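Local structure of ABC transporter, substrate binding protein (Aeropyrum pernix, 3EAF) at residues F139-A145 / A198-W204; D187-I191 / L215-K221. The protein probably binds a solute outside the membrane and delivers it to an ABC transporter, and also carries a magnesium ion. One frame throughout, in Å; residues are numbered along the deposited sequence.

In the fold
Both contacts belong to the lobe of the binding protein built on the mixed sheet containing strands 142-148 and 202-205. Contact 1 (139-145 with 198-204) joins those two strands within the sheet; it is partly buried, with K143 and D199 exposed, and mainly polar: backbone hydrogen bonds, with side-chain bonds from D201 and Y202 where the strands begin. Contact 2 (187-191 with 215-221) packs the helices on either side of strand 202-205 in the chain; mostly buried, with K221 exposed, it has no hydrogen bond across it, joining alanines, a leucine and an isoleucine inside and a long ion pair at the surface. The two meet where V203 CG2 packs on selenomethionine M219 CE, 3.9 Å apart.

Contact 1: residues F139-A145 / A198-W204; sequences FGQGKLA and ADPDYVW
Y202 reaches from the start of strand 202-205 to the turn before strand 142-148, two neighbouring parallel strands in the Rossmann-like sheet of a periplasmic-binding-protein lobe. With CG anti to the carbonyl carbon (chi1 -45°), its ring extends toward G140, and the hydroxyl donates to G140 O at 2.5 Å, a very short bond reaching the oxygen from above the carbonyl plane. F139 CB lies at the ring edge, 3.8 Å from Y202 CE1, while D201 CB covers one face. G140, just after helix 124-139, has positive phi, a backbone shape that suits glycine. A phenylalanine in place of Y202 would probably leave G140 O without this donor and the turn less firmly tied to the strand. G142 also suits its place, because a CB there would run into D201 OD2. That oxygen, by its anti lone pair, takes the N-H of K143 in an almost straight bond (2.8 Å, 178°), the carboxylate standing in for a backbone acceptor just before strand 202-205. Deeper in, L144 and Y202 share one face of the sheet, where L144 CD1 rests 3.9 Å from Y202 CB; L132 and L135 of helix 124-139 cover this face. On the other face A145, small enough to fit beside a proline, places CB 3.9 Å from P200 CG. The parallel pairing runs from A145 N to Y202 O and from W204 N to A145 O, and begins at K143 O, which accepts from both D201 N and Y202 N, the latter at 2.9 Å.

Contact 2: residues D187-I191 / L215-K221; sequences DAERI and LGRAMAK
E189, L215 and A188 give up the most surface where helix 187-191 packs on helix 215-221, with axes 8.3 Å apart and crossing at -51°. Such a close approach depends on small residues. A188 points its CB at the start of the other segment, 3.8 Å from L215 N, and A218 answers with CB 3.7 Å from A188 O; the methyl groups of A188 and A218 let the two backbones come this near. L215, with CG anti to the backbone N (chi1 -178°), rests CD1 against both A188 O and I191 CG2, 3.8 Å from the latter. These branched apolar chains suit the buried side, where L215 also touches M195. Toward solvent, E189 serves two roles: its CG lies against A218 CB at 3.7 Å, and its extended chain carries the carboxylate to K221. The lysine passes its aliphatic part beside E189 OE2, 3.2 Å from K221 CD, then bends at its last torsion; the ion pair from E189 OE1 to K221 NZ is long, at 3.6 Å. Helices 185-196 and 209-222 flank strand 202-205 in the chain and pack side by side against its sheet, as in the alternating beta-alpha units of a periplasmic-binding-protein lobe.

Contact 1: residues F139-A145 / A198-W204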
loop_
_atom_site.group_PDB
_atom_site.type_symbol
_atom_site.label_atom_id
_atom_site.label_comp_id
_atom_site.label_asym_id
_atom_site.label_seq_id
_atom_site.Cartn_x
_atom_site.Cartn_y
_atom_site.Cartn_z
ATOM N N PHE A 139 3.593 21.823 11.493
ATOM C CA PHE A 139 4.918 22.288 11.912
ATOM C C PHE A 139 5.431 23.513 11.156
ATOM O O PHE A 139 6.476 24.075 11.508
ATOM C CB PHE A 139 5.943 21.138 11.846
ATOM C CG PHE A 139 5.577 19.950 12.691
ATOM C CD1 PHE A 139 5.640 20.022 14.079
ATOM C CD2 PHE A 139 5.165 18.758 12.096
ATOM C CE1 PHE A 139 5.295 18.923 14.867
ATOM C CE2 PHE A 139 4.821 17.658 12.866
ATOM C CZ PHE A 139 4.888 17.736 14.257
ATOM N N GLY A 140 4.697 23.915 10.119
ATOM C CA GLY A 140 5.026 25.114 9.366
ATOM C C GLY A 140 5.671 24.842 8.020
ATOM O O GLY A 140 6.053 23.704 7.703
ATOM N N GLN A 141 5.785 25.898 7.224
ATOM C CA GLN A 141 6.506 25.845 5.967
ATOM C C GLN A 141 7.988 25.611 6.262
ATOM O O GLN A 141 8.471 25.936 7.349
ATOM C CB GLN A 141 6.270 27.133 5.170
ATOM C CG GLN A 141 4.799 27.303 4.788
ATOM C CD GLN A 141 4.475 28.611 4.087
ATOM O OE1 GLN A 141 5.363 29.387 3.713
ATOM N NE2 GLN A 141 3.178 28.861 3.902
ATOM N N GLY A 142 8.699 25.003 5.317
ATOM C CA GLY A 142 10.099 24.668 5.545
ATOM C C GLY A 142 10.756 23.871 4.443
ATOM O O GLY A 142 10.187 23.684 3.368
ATOM N N LYS A 143 11.961 23.398 4.734
ATOM C CA LYS A 143 12.806 22.718 3.768
ATOM C C LYS A 143 12.594 21.213 3.806
ATOM O O LYS A 143 12.503 20.619 4.884
ATOM C CB LYS A 143 14.270 23.055 4.044
ATOM C CG LYS A 143 14.623 24.526 3.808
ATOM C CD LYS A 143 16.080 24.791 4.123
ATOM C CE LYS A 143 16.466 26.230 3.795
ATOM N NZ LYS A 143 16.735 26.424 2.327
ATOM N N LEU A 144 12.542 20.608 2.621
ATOM C CA LEU A 144 12.230 19.189 2.469
ATOM C C LEU A 144 13.277 18.455 1.632
ATOM O O LEU A 144 13.555 18.846 0.506
ATOM C CB LEU A 144 10.835 19.022 1.841
ATOM C CG LEU A 144 10.294 17.644 1.432
ATOM C CD1 LEU A 144 10.141 16.711 2.631
ATOM C CD2 LEU A 144 8.956 17.782 0.686
ATOM N N ALA A 145 13.839 17.385 2.192
ATOM C CA ALA A 145 14.744 16.491 1.465
ATOM C C ALA A 145 13.998 15.215 1.084
ATOM O O ALA A 145 13.163 14.740 1.847
ATOM C CB ALA A 145 15.960 16.158 2.326
ATOM N N ALA A 198 22.483 20.128 4.084
ATOM C CA ALA A 198 21.400 20.997 3.610
ATOM C C ALA A 198 20.447 21.409 4.737
ATOM O O ALA A 198 19.594 22.283 4.553
ATOM C CB ALA A 198 20.636 20.327 2.475
ATOM N N ASP A 199 20.613 20.780 5.901
ATOM C CA ASP A 199 19.799 21.043 7.096
ATOM C C ASP A 199 18.280 21.174 6.808
ATOM O O ASP A 199 17.681 22.226 7.059
ATOM C CB ASP A 199 20.344 22.266 7.855
ATOM C CG ASP A 199 19.661 22.483 9.201
ATOM O OD1 ASP A 199 19.381 21.494 9.917
ATOM O OD2 ASP A 199 19.408 23.658 9.540
ATOM N N PRO A 200 17.656 20.097 6.281
ATOM C CA PRO A 200 16.215 20.162 6.029
ATOM C C PRO A 200 15.415 20.115 7.332
ATOM O O PRO A 200 15.912 19.615 8.345
ATOM C CB PRO A 200 15.945 18.903 5.199
ATOM C CG PRO A 200 17.005 17.938 5.617
ATOM C CD PRO A 200 18.222 18.780 5.910
ATOM N N ASP A 201 14.201 20.658 7.303
ATOM C CA ASP A 201 13.289 20.561 8.433
ATOM C C ASP A 201 12.560 19.223 8.372
ATOM O O ASP A 201 12.232 18.640 9.406
ATOM C CB ASP A 201 12.265 21.701 8.397
ATOM C CG ASP A 201 12.918 23.067 8.376
ATOM O OD1 ASP A 201 13.512 23.447 9.405
ATOM O OD2 ASP A 201 12.844 23.750 7.327
ATOM N N TYR A 202 12.313 18.757 7.147
ATOM C CA TYR A 202 11.531 17.556 6.897
ATOM C C TYR A 202 12.228 16.636 5.892
ATOM O O TYR A 202 12.824 17.102 4.912
ATOM C CB TYR A 202 10.133 17.913 6.378
ATOM C CG TYR A 202 9.430 19.034 7.127
ATOM C CD1 TYR A 202 9.052 18.890 8.463
ATOM C CD2 TYR A 202 9.121 20.229 6.484
ATOM C CE1 TYR A 202 8.396 19.932 9.148
ATOM C CE2 TYR A 202 8.467 21.265 7.151
ATOM C CZ TYR A 202 8.108 21.113 8.476
ATOM O OH TYR A 202 7.455 22.153 9.118
ATOM N N VAL A 203 12.156 15.334 6.154
ATOM C CA VAL A 203 12.687 14.317 5.238
ATOM C C VAL A 203 11.569 13.368 4.822
ATOM O O VAL A 203 10.862 12.830 5.675
ATOM C CB VAL A 203 13.847 13.507 5.876
ATOM C CG1 VAL A 203 14.276 12.342 4.972
ATOM C CG2 VAL A 203 15.049 14.408 6.170
ATOM N N TRP A 204 11.403 13.187 3.509
ATOM C CA TRP A 204 10.545 12.131 2.959
ATOM C C TRP A 204 11.375 10.883 2.629
ATOM O O TRP A 204 12.473 10.994 2.087
ATOM C CB TRP A 204 9.823 12.636 1.704
ATOM C CG TRP A 204 9.181 11.554 0.872
ATOM C CD1 TRP A 204 9.677 10.989 -0.275
ATOM C CD2 TRP A 204 7.931 10.906 1.129
ATOM N NE1 TRP A 204 8.807 10.031 -0.747
ATOM C CE2 TRP A 204 7.725 9.964 0.093
ATOM C CE3 TRP A 204 6.962 11.033 2.132
ATOM C CZ2 TRP A 204 6.588 9.149 0.034
ATOM C CZ3 TRP A 204 5.834 10.226 2.072
ATOM C CH2 TRP A 204 5.658 9.296 1.029
HETATM O O HOH W 1 19.546 24.414 2.535
#

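Contact 2: residues D187-I191 / L215-K221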
loop_
_atom_site.group_PDB
_atom_site.type_symbol
_atom_site.label_atom_id
_atom_site.label_comp_id
_atom_site.label_asym_id
_atom_site.label_seq_id
_atom_site.Cartn_x
_atom_site.Cartn_y
_atom_site.Cartn_z
ATOM N N ASP A 187 25.030 3.007 4.177
ATOM C CA ASP A 187 24.267 3.749 3.165
ATOM C C ASP A 187 23.371 4.791 3.818
ATOM O O ASP A 187 23.304 5.933 3.355
ATOM C CB ASP A 187 23.377 2.819 2.333
ATOM C CG ASP A 187 24.160 1.880 1.437
ATOM O OD1 ASP A 187 25.278 2.221 0.981
ATOM O OD2 ASP A 187 23.635 0.788 1.181
ATOM N N ALA A 188 22.678 4.374 4.879
ATOM C CA ALA A 188 21.778 5.237 5.644
ATOM C C ALA A 188 22.507 6.401 6.312
ATOM O O ALA A 188 22.018 7.533 6.296
ATOM C CB ALA A 188 21.019 4.418 6.687
ATOM N N GLU A 189 23.662 6.116 6.910
ATOM C CA GLU A 189 24.473 7.154 7.544
ATOM C C GLU A 189 25.078 8.126 6.523
ATOM O O GLU A 189 25.113 9.335 6.766
ATOM C CB GLU A 189 25.550 6.548 8.444
ATOM C CG GLU A 189 24.987 5.917 9.719
ATOM C CD GLU A 189 26.063 5.410 10.670
ATOM O OE1 GLU A 189 27.251 5.765 10.485
ATOM O OE2 GLU A 189 25.716 4.648 11.606
ATOM N N ARG A 190 25.522 7.594 5.384
ATOM C CA ARG A 190 26.047 8.415 4.293
ATOM C C ARG A 190 24.987 9.399 3.802
ATOM O O ARG A 190 25.275 10.586 3.615
ATOM C CB ARG A 190 26.551 7.543 3.131
ATOM C CG ARG A 190 27.161 8.335 1.961
ATOM C CD ARG A 190 27.634 7.439 0.811
ATOM N NE ARG A 190 26.517 6.827 0.086
ATOM C CZ ARG A 190 26.205 5.532 0.132
ATOM N NH1 ARG A 190 26.939 4.683 0.854
ATOM N NH2 ARG A 190 25.164 5.079 -0.559
ATOM N N ILE A 191 23.767 8.901 3.606
ATOM C CA ILE A 191 22.644 9.730 3.153
ATOM C C ILE A 191 22.263 10.755 4.215
ATOM O O ILE A 191 22.025 11.910 3.892
ATOM C CB ILE A 191 21.403 8.871 2.730
ATOM C CG1 ILE A 191 21.687 8.090 1.443
ATOM C CG2 ILE A 191 20.130 9.727 2.576
ATOM C CD1 ILE A 191 22.324 8.901 0.308
ATOM N N LEU A 215 17.520 4.816 8.204
ATOM C CA LEU A 215 17.689 6.246 7.946
ATOM C C LEU A 215 17.271 7.087 9.151
ATOM O O LEU A 215 18.000 7.983 9.560
ATOM C CB LEU A 215 16.895 6.676 6.703
ATOM C CG LEU A 215 17.017 8.148 6.271
ATOM C CD1 LEU A 215 18.403 8.448 5.713
ATOM C CD2 LEU A 215 15.934 8.504 5.239
ATOM N N GLY A 216 16.093 6.810 9.704
ATOM C CA GLY A 216 15.641 7.490 10.917
ATOM C C GLY A 216 16.629 7.339 12.057
ATOM O O GLY A 216 16.925 8.305 12.765
ATOM N N ARG A 217 17.142 6.120 12.233
ATOM C CA ARG A 217 18.139 5.837 13.269
ATOM C C ARG A 217 19.439 6.602 13.004
ATOM O O ARG A 217 20.022 7.179 13.923
ATOM C CB ARG A 217 18.406 4.327 13.375
ATOM C CG ARG A 217 19.373 3.939 14.489
ATOM C CD ARG A 217 19.563 2.418 14.602
ATOM N NE ARG A 217 18.469 1.741 15.298
ATOM C CZ ARG A 217 18.349 1.650 16.623
ATOM N NH1 ARG A 217 19.249 2.204 17.424
ATOM N NH2 ARG A 217 17.319 1.000 17.153
ATOM N N ALA A 218 19.875 6.605 11.748
ATOM C CA ALA A 218 21.089 7.324 11.332
ATOM C C ALA A 218 20.972 8.842 11.501
ATOM O O ALA A 218 21.900 9.493 11.988
ATOM C CB ALA A 218 21.439 6.980 9.903
HETATM N N MSE A 219 19.832 9.397 11.101
HETATM C CA MSE A 219 19.599 10.830 11.222
HETATM C C MSE A 219 19.854 11.279 12.657
HETATM O O MSE A 219 20.569 12.254 12.891
HETATM C CB MSE A 219 18.177 11.189 10.770
HETATM C CG MSE A 219 17.989 11.193 9.253
HETATM SE SE MSE A 219 16.109 11.208 8.726
HETATM C CE MSE A 219 15.534 12.825 9.683
ATOM N N ALA A 220 19.303 10.534 13.614
ATOM C CA ALA A 220 19.471 10.850 15.029
ATOM C C ALA A 220 20.921 10.672 15.483
ATOM O O ALA A 220 21.427 11.467 16.269
ATOM C CB ALA A 220 18.531 10.004 15.876
ATOM N N LYS A 221 21.579 9.631 14.976
ATOM C CA LYS A 221 22.961 9.337 15.330
ATOM C C LYS A 221 23.940 10.433 14.867
ATOM O O LYS A 221 24.884 10.769 15.594
ATOM C CB LYS A 221 23.377 7.977 14.761
ATOM C CG LYS A 221 24.764 7.500 15.184
ATOM C CD LYS A 221 25.203 6.329 14.327
ATOM C CE LYS A 221 26.641 5.911 14.608
ATOM N NZ LYS A 221 27.617 6.819 13.946
#